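Side-chain contacts in conjugal transfer protein TRWB (Escherichia coli, PDB 1E9R), which probably couples the DNA-processing and transport steps of bacterial conjugation as a hexameric P-loop NTPase that resembles ring helicases and F1-ATPase: residues L70-Y75 with V418-K423; K159-I164 with R170-W175; S230-L235 with I270-E275. All coordinates share one frame; numbering follows the deposited sequence.

Interaction 1 (L70-Y75 with V418-K423); sequences LRELAY and VPLEIK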
loop_
_atom_site.group_PDB
_atom_site.type_symbol
_atom_site.label_atom_id
_atom_site.label_comp_id
_atom_site.label_asym_id
_atom_site.label_seq_id
_atom_site.Cartn_x
_atom_site.Cartn_y
_atom_site.Cartn_z
ATOM N N LEU B 70 0.923 -36.443 8.769
ATOM C CA LEU B 70 0.817 -36.839 7.367
ATOM C C LEU B 70 1.207 -38.302 7.181
ATOM O O LEU B 70 0.602 -39.008 6.372
ATOM C CB LEU B 70 1.706 -35.975 6.474
ATOM C CG LEU B 70 1.032 -34.761 5.845
ATOM C CD1 LEU B 70 0.707 -33.745 6.934
ATOM C CD2 LEU B 70 1.949 -34.164 4.785
ATOM N N ARG B 71 2.220 -38.747 7.927
ATOM C CA ARG B 71 2.691 -40.132 7.850
ATOM C C ARG B 71 1.554 -41.075 8.260
ATOM O O ARG B 71 1.267 -42.066 7.581
ATOM C CB ARG B 71 3.904 -40.333 8.766
ATOM C CG ARG B 71 4.814 -41.481 8.341
ATOM C CD ARG B 71 6.055 -41.571 9.220
ATOM N NE ARG B 71 6.837 -40.338 9.181
ATOM C CZ ARG B 71 7.231 -39.671 10.264
ATOM N NH1 ARG B 71 6.910 -40.127 11.468
ATOM N NH2 ARG B 71 7.937 -38.549 10.150
ATOM N N GLU B 72 0.901 -40.749 9.371
ATOM C CA GLU B 72 -0.214 -41.541 9.865
ATOM C C GLU B 72 -1.356 -41.618 8.853
ATOM O O GLU B 72 -1.918 -42.683 8.604
ATOM C CB GLU B 72 -0.734 -40.940 11.164
ATOM C CG GLU B 72 -2.122 -41.425 11.523
ATOM C CD GLU B 72 -2.611 -40.902 12.859
ATOM O OE1 GLU B 72 -1.788 -40.383 13.663
ATOM O OE2 GLU B 72 -3.832 -41.027 13.096
ATOM N N LEU B 73 -1.707 -40.474 8.283
ATOM C CA LEU B 73 -2.775 -40.413 7.304
ATOM C C LEU B 73 -2.457 -41.269 6.077
ATOM O O LEU B 73 -3.306 -42.012 5.589
ATOM C CB LEU B 73 -2.996 -38.966 6.876
ATOM C CG LEU B 73 -4.407 -38.421 7.047
ATOM C CD1 LEU B 73 -4.415 -36.974 6.659
ATOM C CD2 LEU B 73 -5.380 -39.204 6.201
ATOM N N ALA B 74 -1.230 -41.153 5.576
ATOM C CA ALA B 74 -0.800 -41.911 4.400
ATOM C C ALA B 74 -0.833 -43.413 4.688
ATOM O O ALA B 74 -1.314 -44.211 3.872
ATOM C CB ALA B 74 0.609 -41.483 3.996
ATOM N N TYR B 75 -0.311 -43.781 5.855
ATOM C CA TYR B 75 -0.280 -45.165 6.294
ATOM C C TYR B 75 -1.678 -45.782 6.323
ATOM O O TYR B 75 -1.936 -46.796 5.680
ATOM C CB TYR B 75 0.343 -45.241 7.682
ATOM C CG TYR B 75 0.258 -46.610 8.311
ATOM C CD1 TYR B 75 0.707 -47.745 7.627
ATOM C CD2 TYR B 75 -0.248 -46.771 9.600
ATOM C CE1 TYR B 75 0.653 -49.006 8.213
ATOM C CE2 TYR B 75 -0.306 -48.027 10.199
ATOM C CZ TYR B 75 0.143 -49.140 9.503
ATOM O OH TYR B 75 0.082 -50.383 10.100
ATOM N N VAL B 418 -6.492 -33.265 20.396
ATOM C CA VAL B 418 -6.046 -34.648 20.437
ATOM C C VAL B 418 -4.529 -34.738 20.338
ATOM O O VAL B 418 -3.887 -33.874 19.746
ATOM C CB VAL B 418 -6.678 -35.439 19.263
ATOM C CG1 VAL B 418 -6.080 -36.826 19.168
ATOM C CG2 VAL B 418 -8.171 -35.541 19.459
ATOM N N PRO B 419 -3.930 -35.770 20.946
ATOM C CA PRO B 419 -2.479 -35.894 20.860
ATOM C C PRO B 419 -2.074 -36.759 19.663
ATOM O O PRO B 419 -2.820 -37.647 19.228
ATOM C CB PRO B 419 -2.121 -36.543 22.184
ATOM C CG PRO B 419 -3.253 -37.483 22.362
ATOM C CD PRO B 419 -4.456 -36.624 22.026
ATOM N N LEU B 420 -0.899 -36.461 19.124
ATOM C CA LEU B 420 -0.332 -37.195 18.007
ATOM C C LEU B 420 0.555 -38.279 18.593
ATOM O O LEU B 420 1.281 -38.049 19.566
ATOM C CB LEU B 420 0.525 -36.281 17.139
ATOM C CG LEU B 420 -0.181 -35.586 15.985
ATOM C CD1 LEU B 420 0.817 -34.736 15.205
ATOM C CD2 LEU B 420 -0.804 -36.648 15.081
ATOM N N GLU B 421 0.500 -39.457 17.994
ATOM C CA GLU B 421 1.293 -40.585 18.457
ATOM C C GLU B 421 2.425 -40.839 17.477
ATOM O O GLU B 421 2.174 -41.040 16.287
ATOM C CB GLU B 421 0.393 -41.813 18.547
ATOM C CG GLU B 421 -0.637 -41.850 17.412
ATOM C CD GLU B 421 -1.825 -42.755 17.706
ATOM O OE1 GLU B 421 -1.769 -43.505 18.712
ATOM O OE2 GLU B 421 -2.810 -42.712 16.926
ATOM N N ILE B 422 3.666 -40.821 17.959
ATOM C CA ILE B 422 4.793 -41.072 17.067
ATOM C C ILE B 422 4.914 -42.573 16.807
ATOM O O ILE B 422 5.755 -43.247 17.404
ATOM C CB ILE B 422 6.134 -40.567 17.657
ATOM C CG1 ILE B 422 6.028 -39.086 18.015
ATOM C CG2 ILE B 422 7.255 -40.767 16.637
ATOM C CD1 ILE B 422 7.338 -38.471 18.453
ATOM N N LYS B 423 4.068 -43.099 15.926
ATOM C CA LYS B 423 4.124 -44.517 15.612
ATOM C C LYS B 423 5.464 -44.812 14.944
ATOM O O LYS B 423 6.025 -43.967 14.243
ATOM C CB LYS B 423 2.977 -44.922 14.684
ATOM C CG LYS B 423 2.878 -46.430 14.488
ATOM C CD LYS B 423 1.711 -46.831 13.604
ATOM C CE LYS B 423 1.497 -48.348 13.608
ATOM N NZ LYS B 423 2.681 -49.120 13.132
HETATM O O HOH W 1 5.513 -41.827 12.810
#

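Interaction 2 (K159-I164 with R170-W175); sequences KKLALI and RELFHW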
loop_
_atom_site.group_PDB
_atom_site.type_symbol
_atom_site.label_atom_id
_atom_site.label_comp_id
_atom_site.label_asym_id
_atom_site.label_seq_id
_atom_site.Cartn_x
_atom_site.Cartn_y
_atom_site.Cartn_z
ATOM N N LYS B 159 7.471 -27.870 -29.368
ATOM C CA LYS B 159 6.528 -28.369 -30.366
ATOM C C LYS B 159 7.232 -28.704 -31.685
ATOM O O LYS B 159 6.912 -29.706 -32.323
ATOM C CB LYS B 159 5.432 -27.335 -30.625
ATOM C CG LYS B 159 4.246 -27.867 -31.401
ATOM C CD LYS B 159 3.297 -26.737 -31.816
ATOM C CE LYS B 159 2.762 -25.932 -30.616
ATOM N NZ LYS B 159 1.798 -24.851 -31.026
ATOM N N LYS B 160 8.189 -27.866 -32.086
ATOM C CA LYS B 160 8.940 -28.081 -33.326
ATOM C C LYS B 160 9.919 -29.254 -33.213
ATOM O O LYS B 160 10.048 -30.051 -34.144
ATOM C CB LYS B 160 9.701 -26.814 -33.721
ATOM C CG LYS B 160 10.427 -26.934 -35.054
ATOM C CD LYS B 160 10.991 -25.593 -35.534
ATOM C CE LYS B 160 11.760 -25.749 -36.846
ATOM N NZ LYS B 160 12.256 -24.445 -37.377
ATOM N N LEU B 161 10.614 -29.348 -32.083
ATOM C CA LEU B 161 11.541 -30.444 -31.842
ATOM C C LEU B 161 10.781 -31.773 -31.912
ATOM O O LEU B 161 11.258 -32.748 -32.492
ATOM C CB LEU B 161 12.198 -30.293 -30.469
ATOM C CG LEU B 161 13.254 -29.196 -30.352
ATOM C CD1 LEU B 161 13.687 -29.067 -28.910
ATOM C CD2 LEU B 161 14.446 -29.532 -31.236
ATOM N N ALA B 162 9.592 -31.807 -31.319
ATOM C CA ALA B 162 8.767 -33.010 -31.345
ATOM C C ALA B 162 8.379 -33.337 -32.787
ATOM O O ALA B 162 8.303 -34.505 -33.165
ATOM C CB ALA B 162 7.519 -32.806 -30.504
ATOM N N LEU B 163 8.125 -32.298 -33.583
ATOM C CA LEU B 163 7.761 -32.463 -34.989
ATOM C C LEU B 163 8.901 -33.019 -35.830
ATOM O O LEU B 163 8.704 -33.961 -36.601
ATOM C CB LEU B 163 7.330 -31.133 -35.599
ATOM C CG LEU B 163 5.832 -30.865 -35.638
ATOM C CD1 LEU B 163 5.571 -29.712 -36.596
ATOM C CD2 LEU B 163 5.093 -32.109 -36.105
ATOM N N ILE B 164 10.085 -32.423 -35.699
ATOM C CA ILE B 164 11.229 -32.889 -36.467
ATOM C C ILE B 164 11.773 -34.210 -35.902
ATOM O O ILE B 164 12.814 -34.707 -36.343
ATOM C CB ILE B 164 12.354 -31.801 -36.554
ATOM C CG1 ILE B 164 13.066 -31.630 -35.218
ATOM C CG2 ILE B 164 11.755 -30.471 -36.979
ATOM C CD1 ILE B 164 14.122 -30.542 -35.255
ATOM N N ARG B 170 17.814 -31.769 -24.005
ATOM C CA ARG B 170 19.115 -31.161 -24.220
ATOM C C ARG B 170 19.010 -30.211 -25.412
ATOM O O ARG B 170 19.507 -29.087 -25.367
ATOM C CB ARG B 170 20.151 -32.255 -24.469
ATOM C CG ARG B 170 21.580 -31.881 -24.093
ATOM C CD ARG B 170 22.294 -33.058 -23.419
ATOM N NE ARG B 170 22.130 -33.048 -21.963
ATOM C CZ ARG B 170 22.477 -34.053 -21.156
ATOM N NH1 ARG B 170 23.005 -35.164 -21.661
ATOM N NH2 ARG B 170 22.309 -33.942 -19.840
ATOM N N GLU B 171 18.345 -30.658 -26.472
ATOM C CA GLU B 171 18.155 -29.831 -27.667
ATOM C C GLU B 171 17.283 -28.613 -27.351
ATOM O O GLU B 171 17.534 -27.505 -27.840
ATOM C CB GLU B 171 17.492 -30.643 -28.789
ATOM C CG GLU B 171 18.467 -31.329 -29.740
ATOM C CD GLU B 171 19.299 -30.332 -30.537
ATOM O OE1 GLU B 171 18.702 -29.545 -31.316
ATOM O OE2 GLU B 171 20.549 -30.336 -30.379
ATOM N N LEU B 172 16.254 -28.844 -26.539
ATOM C CA LEU B 172 15.329 -27.807 -26.114
ATOM C C LEU B 172 16.094 -26.762 -25.314
ATOM O O LEU B 172 15.931 -25.562 -25.514
ATOM C CB LEU B 172 14.232 -28.421 -25.242
ATOM C CG LEU B 172 13.150 -27.478 -24.727
ATOM C CD1 LEU B 172 12.391 -26.843 -25.885
ATOM C CD2 LEU B 172 12.207 -28.266 -23.856
ATOM N N PHE B 173 16.940 -27.226 -24.408
ATOM C CA PHE B 173 17.715 -26.314 -23.591
ATOM C C PHE B 173 18.731 -25.535 -24.423
ATOM O O PHE B 173 18.995 -24.367 -24.142
ATOM C CB PHE B 173 18.427 -27.089 -22.488
ATOM C CG PHE B 173 19.164 -26.223 -21.505
ATOM C CD1 PHE B 173 18.478 -25.541 -20.511
ATOM C CD2 PHE B 173 20.551 -26.126 -21.545
ATOM C CE1 PHE B 173 19.168 -24.777 -19.566
ATOM C CE2 PHE B 173 21.253 -25.364 -20.603
ATOM C CZ PHE B 173 20.563 -24.692 -19.614
ATOM N N HIS B 174 19.299 -26.175 -25.444
ATOM C CA HIS B 174 20.293 -25.509 -26.283
ATOM C C HIS B 174 19.672 -24.331 -27.012
ATOM O O HIS B 174 20.148 -23.198 -26.944
ATOM C CB HIS B 174 20.874 -26.478 -27.323
ATOM C CG HIS B 174 21.727 -25.802 -28.355
ATOM N ND1 HIS B 174 22.971 -25.277 -28.066
ATOM C CD2 HIS B 174 21.477 -25.484 -29.650
ATOM C CE1 HIS B 174 23.447 -24.662 -29.134
ATOM N NE2 HIS B 174 22.559 -24.771 -30.109
ATOM N N TRP B 175 18.601 -24.622 -27.728
ATOM C CA TRP B 175 17.906 -23.613 -28.486
ATOM C C TRP B 175 17.385 -22.465 -27.645
ATOM O O TRP B 175 17.612 -21.303 -27.965
ATOM C CB TRP B 175 16.748 -24.264 -29.238
ATOM C CG TRP B 175 17.192 -25.001 -30.457
ATOM C CD1 TRP B 175 17.063 -26.344 -30.721
ATOM C CD2 TRP B 175 17.863 -24.433 -31.583
ATOM N NE1 TRP B 175 17.617 -26.638 -31.945
ATOM C CE2 TRP B 175 18.115 -25.483 -32.494
ATOM C CE3 TRP B 175 18.276 -23.131 -31.908
ATOM C CZ2 TRP B 175 18.763 -25.269 -33.708
ATOM C CZ3 TRP B 175 18.914 -22.922 -33.109
ATOM C CH2 TRP B 175 19.155 -23.986 -33.999
#

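Interaction 3 (S230-L235 with I270-E275); sequences SIRSWL and ILSLPE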
loop_
_atom_site.group_PDB
_atom_site.type_symbol
_atom_site.label_atom_id
_atom_site.label_comp_id
_atom_site.label_asym_id
_atom_site.label_seq_id
_atom_site.Cartn_x
_atom_site.Cartn_y
_atom_site.Cartn_z
ATOM N N SER B 230 5.269 -41.833 -18.120
ATOM C CA SER B 230 4.264 -40.776 -18.239
ATOM C C SER B 230 3.386 -40.745 -17.000
ATOM O O SER B 230 2.730 -41.734 -16.676
ATOM C CB SER B 230 3.377 -40.998 -19.464
ATOM O OG SER B 230 2.273 -40.107 -19.455
ATOM N N ILE B 231 3.378 -39.610 -16.305
ATOM C CA ILE B 231 2.565 -39.469 -15.109
ATOM C C ILE B 231 1.088 -39.649 -15.469
ATOM O O ILE B 231 0.327 -40.217 -14.692
ATOM C CB ILE B 231 2.781 -38.092 -14.453
ATOM C CG1 ILE B 231 4.216 -37.987 -13.929
ATOM C CG2 ILE B 231 1.788 -37.891 -13.317
ATOM C CD1 ILE B 231 4.587 -36.613 -13.420
ATOM N N ARG B 232 0.694 -39.181 -16.654
ATOM C CA ARG B 232 -0.691 -39.303 -17.108
ATOM C C ARG B 232 -1.077 -40.767 -17.251
ATOM O O ARG B 232 -2.132 -41.199 -16.776
ATOM C CB ARG B 232 -0.881 -38.615 -18.458
ATOM C CG ARG B 232 -0.660 -37.136 -18.418
ATOM C CD ARG B 232 -0.996 -36.493 -19.742
ATOM N NE ARG B 232 -2.423 -36.486 -20.017
ATOM C CZ ARG B 232 -2.965 -35.858 -21.053
ATOM N NH1 ARG B 232 -2.191 -35.196 -21.901
ATOM N NH2 ARG B 232 -4.278 -35.881 -21.239
ATOM N N SER B 233 -0.218 -41.523 -17.928
ATOM C CA SER B 233 -0.448 -42.946 -18.145
ATOM C C SER B 233 -0.433 -43.677 -16.806
ATOM O O SER B 233 -1.224 -44.590 -16.582
ATOM C CB SER B 233 0.630 -43.517 -19.065
ATOM O OG SER B 233 0.589 -42.895 -20.338
ATOM N N TRP B 234 0.469 -43.274 -15.919
ATOM C CA TRP B 234 0.559 -43.883 -14.607
ATOM C C TRP B 234 -0.760 -43.700 -13.839
ATOM O O TRP B 234 -1.265 -44.629 -13.207
ATOM C CB TRP B 234 1.699 -43.246 -13.819
ATOM C CG TRP B 234 1.793 -43.740 -12.415
ATOM C CD1 TRP B 234 2.291 -44.941 -12.000
ATOM C CD2 TRP B 234 1.341 -43.064 -11.233
ATOM N NE1 TRP B 234 2.177 -45.058 -10.635
ATOM C CE2 TRP B 234 1.599 -43.920 -10.137
ATOM C CE3 TRP B 234 0.741 -41.818 -10.991
ATOM C CZ2 TRP B 234 1.278 -43.570 -8.816
ATOM C CZ3 TRP B 234 0.420 -41.469 -9.675
ATOM C CH2 TRP B 234 0.691 -42.345 -8.606
ATOM N N LEU B 235 -1.318 -42.496 -13.889
ATOM C CA LEU B 235 -2.565 -42.227 -13.184
ATOM C C LEU B 235 -3.679 -43.123 -13.680
ATOM O O LEU B 235 -4.506 -43.598 -12.903
ATOM C CB LEU B 235 -2.974 -40.763 -13.356
ATOM C CG LEU B 235 -2.147 -39.746 -12.568
ATOM C CD1 LEU B 235 -2.552 -38.336 -12.957
ATOM C CD2 LEU B 235 -2.349 -39.972 -11.087
ATOM N N ILE B 270 -5.205 -35.172 -13.598
ATOM C CA ILE B 270 -6.375 -35.852 -13.050
ATOM C C ILE B 270 -7.672 -35.315 -13.651
ATOM O O ILE B 270 -8.673 -36.022 -13.710
ATOM C CB ILE B 270 -6.470 -35.698 -11.537
ATOM C CG1 ILE B 270 -6.664 -34.225 -11.201
ATOM C CG2 ILE B 270 -5.226 -36.275 -10.867
ATOM C CD1 ILE B 270 -7.190 -33.996 -9.820
ATOM N N LEU B 271 -7.647 -34.064 -14.094
ATOM C CA LEU B 271 -8.815 -33.430 -14.690
ATOM C C LEU B 271 -9.124 -34.034 -16.045
ATOM O O LEU B 271 -10.181 -33.776 -16.627
ATOM C CB LEU B 271 -8.565 -31.933 -14.853
ATOM C CG LEU B 271 -9.043 -30.975 -13.769
ATOM C CD1 LEU B 271 -8.769 -31.533 -12.402
ATOM C CD2 LEU B 271 -8.355 -29.640 -13.973
ATOM N N SER B 272 -8.187 -34.830 -16.546
ATOM C CA SER B 272 -8.343 -35.472 -17.845
ATOM C C SER B 272 -8.658 -36.955 -17.710
ATOM O O SER B 272 -8.954 -37.619 -18.702
ATOM C CB SER B 272 -7.071 -35.300 -18.686
ATOM O OG SER B 272 -6.978 -34.004 -19.240
ATOM N N LEU B 273 -8.589 -37.471 -16.486
ATOM C CA LEU B 273 -8.865 -38.884 -16.242
ATOM C C LEU B 273 -10.305 -39.248 -16.550
ATOM O O LEU B 273 -11.224 -38.477 -16.267
ATOM C CB LEU B 273 -8.576 -39.252 -14.786
ATOM C CG LEU B 273 -7.111 -39.271 -14.372
ATOM C CD1 LEU B 273 -7.008 -39.624 -12.915
ATOM C CD2 LEU B 273 -6.355 -40.273 -15.211
ATOM N N PRO B 274 -10.522 -40.434 -17.139
ATOM C CA PRO B 274 -11.880 -40.869 -17.465
ATOM C C PRO B 274 -12.688 -41.058 -16.182
ATOM O O PRO B 274 -12.138 -41.400 -15.127
ATOM C CB PRO B 274 -11.652 -42.175 -18.222
ATOM C CG PRO B 274 -10.401 -42.708 -17.593
ATOM C CD PRO B 274 -9.538 -41.468 -17.507
ATOM N N GLU B 275 -13.989 -40.823 -16.277
ATOM C CA GLU B 275 -14.869 -40.951 -15.130
ATOM C C GLU B 275 -14.858 -42.335 -14.474
ATOM O O GLU B 275 -15.285 -43.326 -15.071
ATOM C CB GLU B 275 -16.292 -40.561 -15.536
ATOM C CG GLU B 275 -16.732 -39.228 -14.958
ATOM C CD GLU B 275 -17.015 -39.320 -13.468
ATOM O OE1 GLU B 275 -16.204 -39.942 -12.740
ATOM O OE2 GLU B 275 -18.049 -38.770 -13.024
#

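Interaction 1 (L70-Y75 with V418-K423)
With CG of Y75 trans to the backbone N (chi1 172°), its phenol ring leaves the helix toward K423, whose chain stays extended as far as CE and turns at its last torsion (chi4 -59°). The lysine therefore lays its aliphatic end across the tyrosine at about a right angle. CE of K423 stands 3.9 Å from CE2 of Y75, an oblique approach to the ring. NZ of K423 comes 4.2 Å from OH of Y75, too far for a hydrogen bond. F425 completes this corner, edge-to-face with the tyrosine ring and in a cation-pi contact with K423.

Three residues before Y75, E72 reaches over with an extended chain. Its OE1 lies 4.1 Å from CD2 of L420 and equally 4.1 Å from OE2 of E421, the two carboxylate planes being 61° apart. OE2 of E72 is gripped by T41 OG1 and the G44 amide, whereas OE1, buried by this contact, has no partner in the model. The nearby like charge would probably make protonation of one of the two acids easier.

Helix 66-79 is the one that follows the probable Walker A loop in the strand-loop-helix of a P-loop NTPase. Segment 418-423 runs off strand 415-419, near one end of the large mixed sheet, and the side chain of L420 also touches residues of that motif.

One residue before E72, the polar link is indirect: R71 gives NH1 at its guanidinium edge, in plane, to a water 2.6 Å away, and the water donates to O of K423, also at 2.6 Å. NE of R71 forms a salt bridge with D92. The K423 carbonyl follows an inverse gamma turn centred on I422, closed by a weak bond of 2.8 Å from K423 N to E421 O.

Interaction 2 (K159-I164 with R170-W175)
L161 is the one residue of 159-164 that meets E171, L172 and W175, in a helical hairpin whose arms, helices 141-163 and 169-178, are joined by a short loop. The axes of the two short segments pass 10.4 Å apart, with 135° between their directions, and the leucine spans the gap with its two methyl groups.

Along the second arm, E171 comes first: its CB lies 4.1 Å from CD2 of L161, and the two side chains cross at about a right angle. The glutamate bends at chi2, which carries its carboxylate along its own helix toward W175. L172 follows, and here the leucine reaches the backbone itself, CD1 of L161 standing 3.5 Å from CA of L172. The same methyl packs at 3.8 Å against CB of L172, whose side chain also touches L154, T157 and A158 of the first arm. F173 points away and packs on L192 of a second subunit, so this helix has one side in the hairpin and another at a subunit interface.

Replacing L161 with an alanine would probably open a gap between the arms and leave L172 and W175 without the methyls that fill it.

CD2 of H174 lies 4.2 Å above one face of the W175 ring, over its centre. W175 itself stacks on F187 and offers CD1, 4.2 Å from CD2 of L161, which approaches the ring obliquely. NE1, the ring atom next to CD1, gives a weak, bent hydrogen bond to OE1 of E171, 3.2 Å long with an N-H...O angle of 124°.

Interaction 3 (S230-L235 with I270-E275)
L235 and I270 bring their backbones nearest, 7.4 Å between their CA atoms, where the short helix 231-236 faces the turn that follows helix 252-269. That turn carries a backbone bond from L273 N to I270 O.

L235 does most of the packing. Because its CG lies opposite the carbonyl carbon (chi1 -73°), its branch reaches I270, and CD1 of L235 rests 4.0 Å from CG2 of I270, the two side chains slanting across each other. L273 comes in at the root of the same leucine, its CD2 3.9 Å from CB of L235. CG2 of I270 thus meets the branched end of L235 and CD2 of L273 its base, an apolar junction of three aliphatic residues.

Beside it a charged group packs without bonding across: R232 bends at chi3 and brings NH2 to 3.8 Å from CB of S272, obliquely to the guanidinium. Its NH1 is engaged by D126 and by the carbonyl of E120, which probably help to hold the planar group in place. OG of S272 bonds instead to D250 of a third subunit, so this turn lies at an interface of the hexamer.

S230 is the N-cap of helix 231-236, its OG accepting from S233 N at 3.2 Å in a nearly straight bond (170°), while E120 holds both that hydroxyl and the I231 amide. Around the junction, S269 of helix 252-269 touches R232 and L235, I231 packs on W262 and V265 of the same helix, and R83, at the start of strand 83-89, binds the carbonyls of W234 and L235.

The three contacts are spread over the chain, none touching another. Interaction 1 is the one tied to the probable nucleotide site: it involves the helix after the probable Walker A loop, where backbone amides meet a sulfate. Interaction 2 is on the opposite side of the chain's centre, about 46 Å away between centres and about 31 Å between nearest atoms. Interaction 3 is nearer to both than they are to each other, its centre about 29 Å from interaction 1 and about 25 Å from interaction 2, with nearest atoms about 13 Å away in each case. Interactions 2 and 3 follow each other in sequence, both within the span interaction 1 closes, and both have residues touching neighbouring subunits.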